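Local coordinates for protein beta-xylosidase (PDB 4MLG) that probably hydrolyses short xylo-oligosaccharides, releasing xylose from their non-reducing ends as a calcium-containing family 43 beta-propeller glycoside hydrolase, at residues Tyr96-Leu101 and Pro137-Asp142; Pro141-Glu146 and Gly232-Ser237; Trp226-Asn231 and Gly282-Phe287. All blocks are in the same frame, centred on the assembly; numbering follows the deposited sequence.

Contact 1. Residues Tyr96-Leu101 and Pro137-Asp142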
loop_
_atom_site.group_PDB
_atom_site.type_symbol
_atom_site.label_atom_id
_atom_site.label_comp_id
_atom_site.label_asym_id
_atom_site.label_seq_id
_atom_site.Cartn_x
_atom_site.Cartn_y
_atom_site.Cartn_z
ATOM N N TYR A 96 13.159 18.628 4.843
ATOM C CA TYR A 96 12.404 17.448 4.445
ATOM C C TYR A 96 10.907 17.727 4.424
ATOM O O TYR A 96 10.298 17.979 5.465
ATOM C CB TYR A 96 12.701 16.283 5.391
ATOM C CG TYR A 96 14.144 15.826 5.366
ATOM C CD1 TYR A 96 14.555 14.812 4.512
ATOM C CD2 TYR A 96 15.094 16.410 6.195
ATOM C CE1 TYR A 96 15.870 14.391 4.483
ATOM C CE2 TYR A 96 16.412 15.996 6.173
ATOM C CZ TYR A 96 16.794 14.985 5.315
ATOM O OH TYR A 96 18.105 14.564 5.286
ATOM N N MET A 97 10.318 17.686 3.234
ATOM C CA MET A 97 8.878 17.873 3.093
ATOM C C MET A 97 8.151 16.535 3.116
ATOM O O MET A 97 8.463 15.636 2.334
ATOM C CB MET A 97 8.547 18.620 1.801
ATOM C CG MET A 97 7.058 18.696 1.507
ATOM S SD MET A 97 6.684 19.585 -0.015
ATOM C CE MET A 97 7.292 21.221 0.386
ATOM N N TYR A 98 7.183 16.403 4.015
ATOM C CA TYR A 98 6.406 15.175 4.121
ATOM C C TYR A 98 4.989 15.386 3.603
ATOM O O TYR A 98 4.185 16.083 4.221
ATOM C CB TYR A 98 6.386 14.674 5.567
ATOM C CG TYR A 98 7.743 14.236 6.070
ATOM C CD1 TYR A 98 8.112 12.899 6.051
ATOM C CD2 TYR A 98 8.660 15.161 6.554
ATOM C CE1 TYR A 98 9.349 12.493 6.510
ATOM C CE2 TYR A 98 9.900 14.764 7.014
ATOM C CZ TYR A 98 10.239 13.429 6.988
ATOM O OH TYR A 98 11.472 13.028 7.442
ATOM N N PHE A 99 4.694 14.778 2.459
ATOM C CA PHE A 99 3.408 14.962 1.803
ATOM C C PHE A 99 2.595 13.672 1.764
ATOM O O PHE A 99 3.141 12.592 1.544
ATOM C CB PHE A 99 3.606 15.494 0.380
ATOM C CG PHE A 99 4.447 14.602 -0.492
ATOM C CD1 PHE A 99 3.861 13.616 -1.271
ATOM C CD2 PHE A 99 5.823 14.756 -0.540
ATOM C CE1 PHE A 99 4.633 12.795 -2.071
ATOM C CE2 PHE A 99 6.599 13.940 -1.340
ATOM C CZ PHE A 99 6.003 12.959 -2.107
ATOM N N PRO A 100 1.280 13.787 1.989
ATOM C CA PRO A 100 0.356 12.664 1.830
ATOM C C PRO A 100 -0.124 12.580 0.386
ATOM O O PRO A 100 -0.323 13.610 -0.258
ATOM C CB PRO A 100 -0.797 13.043 2.755
ATOM C CG PRO A 100 -0.818 14.525 2.723
ATOM C CD PRO A 100 0.608 14.982 2.525
ATOM N N LEU A 101 -0.298 11.364 -0.116
ATOM C CA LEU A 101 -0.687 11.163 -1.506
ATOM C C LEU A 101 -1.139 9.728 -1.715
ATOM O O LEU A 101 -0.442 8.789 -1.328
ATOM C CB LEU A 101 0.487 11.476 -2.438
ATOM C CG LEU A 101 0.256 11.406 -3.948
ATOM C CD1 LEU A 101 -0.527 12.614 -4.434
ATOM C CD2 LEU A 101 1.582 11.301 -4.677
ATOM N N PRO A 137 0.314 14.553 7.897
ATOM C CA PRO A 137 1.478 14.371 8.766
ATOM C C PRO A 137 1.919 15.677 9.412
ATOM O O PRO A 137 1.764 16.749 8.824
ATOM C CB PRO A 137 2.555 13.890 7.796
ATOM C CG PRO A 137 2.193 14.531 6.511
ATOM C CD PRO A 137 0.691 14.543 6.473
ATOM N N CYS A 138 2.456 15.573 10.623
ATOM C CA CYS A 138 3.040 16.708 11.325
ATOM C C CYS A 138 4.405 16.297 11.862
ATOM O O CYS A 138 4.517 15.313 12.589
ATOM C CB CYS A 138 2.134 17.145 12.476
ATOM S SG CYS A 138 2.921 18.247 13.674
ATOM N N ILE A 139 5.445 17.041 11.501
ATOM C CA ILE A 139 6.795 16.684 11.919
ATOM C C ILE A 139 7.290 17.583 13.044
ATOM O O ILE A 139 7.449 18.791 12.864
ATOM C CB ILE A 139 7.787 16.736 10.750
ATOM C CG1 ILE A 139 7.155 16.142 9.492
ATOM C CG2 ILE A 139 9.062 15.995 11.115
ATOM C CD1 ILE A 139 6.796 14.678 9.623
ATOM N N TRP A 140 7.543 16.979 14.201
ATOM C CA TRP A 140 7.895 17.730 15.401
ATOM C C TRP A 140 9.336 17.503 15.858
ATOM O O TRP A 140 9.698 16.399 16.271
ATOM C CB TRP A 140 6.921 17.393 16.531
ATOM C CG TRP A 140 7.347 17.905 17.866
ATOM C CD1 TRP A 140 7.687 17.162 18.959
ATOM C CD2 TRP A 140 7.488 19.277 18.253
ATOM N NE1 TRP A 140 8.026 17.986 20.005
ATOM C CE2 TRP A 140 7.913 19.290 19.596
ATOM C CE3 TRP A 140 7.295 20.495 17.594
ATOM C CZ2 TRP A 140 8.148 20.474 20.293
ATOM C CZ3 TRP A 140 7.529 21.669 18.287
ATOM C CH2 TRP A 140 7.951 21.651 19.623
ATOM N N PRO A 141 10.165 18.555 15.782
ATOM C CA PRO A 141 11.544 18.514 16.278
ATOM C C PRO A 141 11.572 18.609 17.800
ATOM O O PRO A 141 11.664 19.710 18.344
ATOM C CB PRO A 141 12.179 19.771 15.667
ATOM C CG PRO A 141 11.218 20.239 14.605
ATOM C CD PRO A 141 9.872 19.819 15.089
ATOM N N ASP A 142 11.493 17.466 18.472
ATOM C CA ASP A 142 11.440 17.432 19.929
ATOM C C ASP A 142 12.770 17.846 20.554
ATOM O O ASP A 142 13.812 17.826 19.898
ATOM C CB ASP A 142 11.040 16.037 20.413
ATOM C CG ASP A 142 10.671 16.011 21.883
ATOM O OD1 ASP A 142 9.469 16.146 22.195
ATOM O OD2 ASP A 142 11.580 15.859 22.727
#
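On the segment whose I139 packs against Y98, the carboxylate oxygen D142 OD1 accepts two hydrogen bonds, one from W140 NE1 at 3.2 Å and one from Y234 OH of the next blade. The indole N-H reaches the oxygen on its anti side, close to the plane of the W140 ring but tilted from that of the carboxylate, with an N-H...O angle of 148°. That bond ties W140 to D142 just beyond the end of strand 138-141; the contact between the segments is wholly apolar. Y98 turns its CG anti to its own carbonyl carbon (chi1 -66°), which carries the ring out beside I139. The ethyl branch of I139 crosses it at about a right angle: CD1 sits over one face, 3.9 Å from the centroid of the Y98 ring and nearer the rim than the middle, while I139 CG1 touches Y98 CD2 at 3.4 Å. A beta-branched isoleucine suits an extended strand and still offers a long arm to the ring. Further along, P137 CG lies 3.4 Å from Y98 O, and the pyrrolidine rings of P100 and P137 meet through their CD atoms at 4.0 Å, one across the other. Each proline gives a compact hydrocarbon surface without an N-H that would need an acceptor. M149 packs on both Y98 and I139, and Y98 OH makes a weak hydrogen bond to M192 O. Putting an alanine at Y98 is likely to open a gap beside I139 and M149 and to leave the ethyl branch without its ring face. With no hydrogen bond between the segments and all four touching residues buried, cohesion here comes from CH-pi and van der Waals contact, which joins one propeller blade to the first strand of the next.

Contact 2. Residues Pro141-Glu146 and Gly232-Ser237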
loop_
_atom_site.group_PDB
_atom_site.type_symbol
_atom_site.label_atom_id
_atom_site.label_comp_id
_atom_site.label_asym_id
_atom_site.label_seq_id
_atom_site.Cartn_x
_atom_site.Cartn_y
_atom_site.Cartn_z
ATOM N N PRO A 141 10.165 18.555 15.782
ATOM C CA PRO A 141 11.544 18.514 16.278
ATOM C C PRO A 141 11.572 18.609 17.800
ATOM O O PRO A 141 11.664 19.710 18.344
ATOM C CB PRO A 141 12.179 19.771 15.667
ATOM C CG PRO A 141 11.218 20.239 14.605
ATOM C CD PRO A 141 9.872 19.819 15.089
ATOM N N ASP A 142 11.493 17.466 18.472
ATOM C CA ASP A 142 11.440 17.432 19.929
ATOM C C ASP A 142 12.770 17.846 20.554
ATOM O O ASP A 142 13.812 17.826 19.898
ATOM C CB ASP A 142 11.040 16.037 20.413
ATOM C CG ASP A 142 10.671 16.011 21.883
ATOM O OD1 ASP A 142 9.469 16.146 22.195
ATOM O OD2 ASP A 142 11.580 15.859 22.727
ATOM N N LYS A 143 12.720 18.215 21.830
ATOM C CA LYS A 143 13.900 18.665 22.558
ATOM C C LYS A 143 14.913 17.547 22.807
ATOM O O LYS A 143 16.065 17.816 23.147
ATOM C CB LYS A 143 13.486 19.298 23.889
ATOM C CG LYS A 143 12.634 18.392 24.762
ATOM C CD LYS A 143 12.275 19.071 26.074
ATOM C CE LYS A 143 11.435 18.164 26.962
ATOM N NZ LYS A 143 11.103 18.809 28.264
ATOM N N ASP A 144 14.488 16.297 22.636
ATOM C CA ASP A 144 15.382 15.162 22.859
ATOM C C ASP A 144 16.366 14.961 21.708
ATOM O O ASP A 144 17.246 14.104 21.775
ATOM C CB ASP A 144 14.594 13.873 23.129
ATOM C CG ASP A 144 13.623 13.528 22.013
ATOM O OD1 ASP A 144 13.677 14.163 20.939
ATOM O OD2 ASP A 144 12.804 12.605 22.213
ATOM N N GLY A 145 16.209 15.755 20.653
ATOM C CA GLY A 145 17.090 15.679 19.503
ATOM C C GLY A 145 16.492 14.886 18.358
ATOM O O GLY A 145 16.981 14.945 17.229
ATOM N N GLU A 146 15.428 14.143 18.648
ATOM C CA GLU A 146 14.772 13.323 17.636
ATOM C C GLU A 146 13.653 14.085 16.932
ATOM O O GLU A 146 13.215 15.138 17.397
ATOM C CB GLU A 146 14.216 12.043 18.265
ATOM C CG GLU A 146 15.243 11.216 19.026
ATOM C CD GLU A 146 16.262 10.549 18.120
ATOM O OE1 GLU A 146 16.018 10.461 16.897
ATOM O OE2 GLU A 146 17.310 10.107 18.635
ATOM N N GLY A 232 7.334 24.885 28.979
ATOM C CA GLY A 232 7.651 23.572 29.508
ATOM C C GLY A 232 6.502 22.586 29.429
ATOM O O GLY A 232 6.396 21.681 30.255
ATOM N N LYS A 233 5.640 22.753 28.432
ATOM C CA LYS A 233 4.485 21.876 28.277
ATOM C C LYS A 233 4.207 21.579 26.804
ATOM O O LYS A 233 4.429 22.427 25.939
ATOM C CB LYS A 233 3.253 22.501 28.937
ATOM C CG LYS A 233 2.209 21.495 29.391
ATOM C CD LYS A 233 0.977 22.190 29.948
ATOM C CE LYS A 233 1.336 23.150 31.071
ATOM N NZ LYS A 233 0.140 23.872 31.589
ATOM N N TYR A 234 3.729 20.371 26.523
ATOM C CA TYR A 234 3.388 19.978 25.158
ATOM C C TYR A 234 1.942 20.333 24.824
ATOM O O TYR A 234 1.058 20.248 25.677
ATOM C CB TYR A 234 3.614 18.478 24.951
ATOM C CG TYR A 234 5.066 18.075 24.831
ATOM C CD1 TYR A 234 5.660 17.915 23.587
ATOM C CD2 TYR A 234 5.841 17.846 25.961
ATOM C CE1 TYR A 234 6.986 17.542 23.470
ATOM C CE2 TYR A 234 7.168 17.474 25.854
ATOM C CZ TYR A 234 7.736 17.322 24.607
ATOM O OH TYR A 234 9.056 16.952 24.493
ATOM N N TYR A 235 1.707 20.730 23.579
ATOM C CA TYR A 235 0.363 21.063 23.128
ATOM C C TYR A 235 0.027 20.340 21.830
ATOM O O TYR A 235 0.517 20.707 20.763
ATOM C CB TYR A 235 0.217 22.574 22.928
ATOM C CG TYR A 235 0.230 23.385 24.206
ATOM C CD1 TYR A 235 -0.953 23.706 24.860
ATOM C CD2 TYR A 235 1.425 23.838 24.752
ATOM C CE1 TYR A 235 -0.946 24.451 26.026
ATOM C CE2 TYR A 235 1.441 24.583 25.918
ATOM C CZ TYR A 235 0.254 24.885 26.549
ATOM O OH TYR A 235 0.269 25.626 27.710
ATOM N N PHE A 236 -0.807 19.310 21.925
ATOM C CA PHE A 236 -1.266 18.603 20.738
ATOM C C PHE A 236 -2.635 19.115 20.313
ATOM O O PHE A 236 -3.645 18.825 20.955
ATOM C CB PHE A 236 -1.321 17.095 20.988
ATOM C CG PHE A 236 -1.808 16.304 19.807
ATOM C CD1 PHE A 236 -0.959 16.024 18.748
ATOM C CD2 PHE A 236 -3.115 15.846 19.754
ATOM C CE1 PHE A 236 -1.404 15.298 17.654
ATOM C CE2 PHE A 236 -3.569 15.119 18.665
ATOM C CZ PHE A 236 -2.711 14.843 17.614
ATOM N N SER A 237 -2.660 19.886 19.232
ATOM C CA SER A 237 -3.909 20.417 18.705
ATOM C C SER A 237 -4.334 19.649 17.457
ATOM O O SER A 237 -3.513 18.993 16.811
ATOM C CB SER A 237 -3.774 21.910 18.407
ATOM O OG SER A 237 -2.700 22.160 17.518
#
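The Y234 ring receives D142 at its edge: D142 OD1 lies in the ring plane, and carboxylate and phenol planes are only 9° apart although the two side chains cross at about a right angle. Elsewhere the ring pairs edge-to-face with Y229. Y234 OH donates to D142 OD1 at 2.5 Å, so the oxygen bound by the W140 indole also holds this phenol. Aspartate suits the place because its two oxygens can serve three donors, two on OD1 and one on OD2. Its other oxygen, D142 OD2, accepts from D144 N at 2.9 Å on the anti side, a little out of the carboxylate plane, which makes an Asx turn and fixes the rotation of the group. D144 repeats the device: its OD1 takes E146 N from above the carboxylate plane. K143 starts with CG between its backbone N and carbonyl carbon (chi1 55°) and then runs extended past the phenol, bringing CE to 3.6 Å from Y234 OH and letting NZ hydrogen-bond Y229 OH. G145, with a phi of 100°, takes a conformation in which a CB would strike the preceding carbonyl. A type I turn from D142 to G145 followed by such a glycine fits the type I plus G1 bulge hairpin, here joining strands 138-141 and 147-151 of one propeller blade and held by Y234 to strand 233-239 of the next.

Contact 3. Residues Trp226-Asn231 and Gly282-Phe287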
loop_
_atom_site.group_PDB
_atom_site.type_symbol
_atom_site.label_atom_id
_atom_site.label_comp_id
_atom_site.label_asym_id
_atom_site.label_seq_id
_atom_site.Cartn_x
_atom_site.Cartn_y
_atom_site.Cartn_z
ATOM N N TRP A 226 -1.201 18.506 15.048
ATOM C CA TRP A 226 -0.146 19.501 15.217
ATOM C C TRP A 226 0.400 19.479 16.641
ATOM O O TRP A 226 -0.340 19.239 17.593
ATOM C CB TRP A 226 -0.644 20.903 14.859
ATOM C CG TRP A 226 0.448 21.930 14.854
ATOM C CD1 TRP A 226 0.794 22.766 15.875
ATOM C CD2 TRP A 226 1.347 22.220 13.776
ATOM N NE1 TRP A 226 1.850 23.562 15.498
ATOM C CE2 TRP A 226 2.208 23.246 14.214
ATOM C CE3 TRP A 226 1.506 21.713 12.482
ATOM C CZ2 TRP A 226 3.212 23.774 13.405
ATOM C CZ3 TRP A 226 2.503 22.239 11.680
ATOM C CH2 TRP A 226 3.343 23.259 12.144
ATOM N N MET A 227 1.699 19.732 16.778
ATOM C CA MET A 227 2.364 19.675 18.073
ATOM C C MET A 227 3.307 20.856 18.254
ATOM O O MET A 227 4.129 21.138 17.383
ATOM C CB MET A 227 3.156 18.372 18.199
ATOM C CG MET A 227 3.897 18.215 19.517
ATOM S SD MET A 227 2.809 17.767 20.884
ATOM C CE MET A 227 2.240 16.159 20.340
ATOM N N HIS A 228 3.186 21.548 19.384
ATOM C CA HIS A 228 4.130 22.609 19.722
ATOM C C HIS A 228 4.457 22.622 21.214
ATOM O O HIS A 228 3.885 21.859 21.993
ATOM C CB HIS A 228 3.634 23.979 19.244
ATOM C CG HIS A 228 2.564 24.579 20.102
ATOM N ND1 HIS A 228 1.221 24.453 19.816
ATOM C CD2 HIS A 228 2.638 25.329 21.227
ATOM C CE1 HIS A 228 0.516 25.092 20.732
ATOM N NE2 HIS A 228 1.351 25.630 21.601
ATOM N N TYR A 229 5.381 23.494 21.603
ATOM C CA TYR A 229 5.919 23.486 22.958
ATOM C C TYR A 229 5.940 24.891 23.549
ATOM O O TYR A 229 6.551 25.800 22.985
ATOM C CB TYR A 229 7.330 22.898 22.938
ATOM C CG TYR A 229 7.882 22.513 24.290
ATOM C CD1 TYR A 229 7.465 21.350 24.927
ATOM C CD2 TYR A 229 8.842 23.295 24.917
ATOM C CE1 TYR A 229 7.977 20.989 26.158
ATOM C CE2 TYR A 229 9.359 22.941 26.147
ATOM C CZ TYR A 229 8.924 21.788 26.764
ATOM O OH TYR A 229 9.439 21.433 27.989
ATOM N N TYR A 230 5.271 25.063 24.684
ATOM C CA TYR A 230 5.198 26.364 25.342
ATOM C C TYR A 230 5.232 26.242 26.862
ATOM O O TYR A 230 4.461 25.482 27.453
ATOM C CB TYR A 230 3.940 27.120 24.900
ATOM C CG TYR A 230 3.573 28.288 25.791
ATOM C CD1 TYR A 230 4.229 29.507 25.680
ATOM C CD2 TYR A 230 2.561 28.172 26.738
ATOM C CE1 TYR A 230 3.893 30.576 26.494
ATOM C CE2 TYR A 230 2.220 29.232 27.553
ATOM C CZ TYR A 230 2.888 30.432 27.427
ATOM O OH TYR A 230 2.546 31.491 28.238
ATOM N N ASN A 231 6.133 27.001 27.479
ATOM C CA ASN A 231 6.260 27.062 28.933
ATOM C C ASN A 231 6.472 25.696 29.584
ATOM O O ASN A 231 5.865 25.384 30.608
ATOM C CB ASN A 231 5.047 27.765 29.549
ATOM C CG ASN A 231 5.379 28.469 30.849
ATOM O OD1 ASN A 231 6.394 28.181 31.485
ATOM N ND2 ASN A 231 4.523 29.400 31.254
ATOM N N GLY A 282 8.124 37.025 19.245
ATOM C CA GLY A 282 7.593 37.195 20.587
ATOM C C GLY A 282 6.101 36.960 20.719
ATOM O O GLY A 282 5.568 36.946 21.830
ATOM N N LYS A 283 5.421 36.776 19.592
ATOM C CA LYS A 283 3.978 36.559 19.603
ATOM C C LYS A 283 3.596 35.244 18.932
ATOM O O LYS A 283 4.246 34.809 17.980
ATOM C CB LYS A 283 3.253 37.719 18.921
ATOM C CG LYS A 283 3.531 39.071 19.548
ATOM C CD LYS A 283 2.791 40.178 18.820
ATOM C CE LYS A 283 3.101 41.532 19.437
ATOM N NZ LYS A 283 2.397 42.641 18.738
ATOM N N TRP A 284 2.538 34.616 19.433
ATOM C CA TRP A 284 2.050 33.366 18.867
ATOM C C TRP A 284 0.930 33.627 17.865
ATOM O O TRP A 284 0.132 34.549 18.040
ATOM C CB TRP A 284 1.568 32.428 19.974
ATOM C CG TRP A 284 2.679 31.878 20.819
ATOM C CD1 TRP A 284 3.293 32.494 21.871
ATOM C CD2 TRP A 284 3.305 30.596 20.683
ATOM N NE1 TRP A 284 4.264 31.676 22.396
ATOM C CE2 TRP A 284 4.291 30.505 21.686
ATOM C CE3 TRP A 284 3.128 29.517 19.811
ATOM C CZ2 TRP A 284 5.098 29.377 21.840
ATOM C CZ3 TRP A 284 3.930 28.399 19.966
ATOM C CH2 TRP A 284 4.902 28.338 20.972
ATOM N N TYR A 285 0.877 32.813 16.815
ATOM C CA TYR A 285 -0.126 32.978 15.769
ATOM C C TYR A 285 -0.817 31.659 15.434
ATOM O O TYR A 285 -0.196 30.596 15.468
ATOM C CB TYR A 285 0.507 33.571 14.508
ATOM C CG TYR A 285 1.107 34.943 14.716
ATOM C CD1 TYR A 285 0.339 36.089 14.554
ATOM C CD2 TYR A 285 2.439 35.093 15.078
ATOM C CE1 TYR A 285 0.881 37.346 14.747
ATOM C CE2 TYR A 285 2.990 36.346 15.274
ATOM C CZ TYR A 285 2.206 37.469 15.106
ATOM O OH TYR A 285 2.749 38.720 15.298
ATOM N N LEU A 286 -2.105 31.735 15.116
ATOM C CA LEU A 286 -2.857 30.562 14.688
ATOM C C LEU A 286 -3.197 30.670 13.207
ATOM O O LEU A 286 -4.231 31.227 12.839
ATOM C CB LEU A 286 -4.140 30.409 15.508
ATOM C CG LEU A 286 -5.038 29.219 15.151
ATOM C CD1 LEU A 286 -4.362 27.907 15.516
ATOM C CD2 LEU A 286 -6.401 29.336 15.817
ATOM N N PHE A 287 -2.317 30.150 12.357
ATOM C CA PHE A 287 -2.580 30.116 10.926
ATOM C C PHE A 287 -3.677 29.098 10.645
ATOM O O PHE A 287 -3.623 27.977 11.141
ATOM C CB PHE A 287 -1.315 29.748 10.149
ATOM C CG PHE A 287 -0.231 30.787 10.224
ATOM C CD1 PHE A 287 -0.095 31.737 9.226
ATOM C CD2 PHE A 287 0.653 30.810 11.290
ATOM C CE1 PHE A 287 0.901 32.692 9.290
ATOM C CE2 PHE A 287 1.651 31.763 11.358
ATOM C CZ PHE A 287 1.772 32.705 10.358
#
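W284 sets CG anti to its carbonyl carbon (chi1 -70°) while Y230 sets CG anti to its backbone N (chi1 164°), and these turns bring the indole up beside Y230 and H228. The two strands run nearly antiparallel, their axes 11.4 Å apart at closest, a separation bridged here by large aromatic side chains. Tryptophan, with its long flat ring system, does so by touching three consecutive residues. The benzene end reaches H228, where W284 CZ3 lies 3.6 Å from H228 CD2 and the planes meet obliquely at 46°. Y230 meets the indole where its two rings join, Y230 CD1 lying 3.9 Å from both W284 NE1 and W284 CZ2; the planes there are nearly perpendicular. Between these two, Y229 O approaches W284 CH2 to 3.6 Å at the indole edge, near its plane. Y310 completes the cluster, stacked on Y230 and edge-to-face with W284, and I277 touches both H228 and W284. The contact thus links strand 223-230 of one blade to strand 283-290 of the following one. No hydrogen bond joins the two segments. Adhesion comes mainly from dispersion between aromatic surfaces, with a probable small electrostatic gain where the weakly positive C-H edge of the indole meets the carbonyl oxygen of Y229.

Followed from the N terminus, contact 1 closes first, bringing strand 94-102 against strand 138-141 after an excursion of 35 residues. Contact 2 opens where it ends, sharing P141 and D142, and spans 85 residues before closing on strand 233-239. Inside that span contact 3 opens on strand 223-230, then closes later on strand 283-290, so contacts 2 and 3 cross rather than nest, whereas contacts 1 and 3 lie in series. Strands 223-230 and 233-239 are neighbours in one sheet, hydrogen-bonded through H228 with Y235 and W226 with S237. W140 packs on M227 and Y229. Together the three contacts join four successive blades around the propeller.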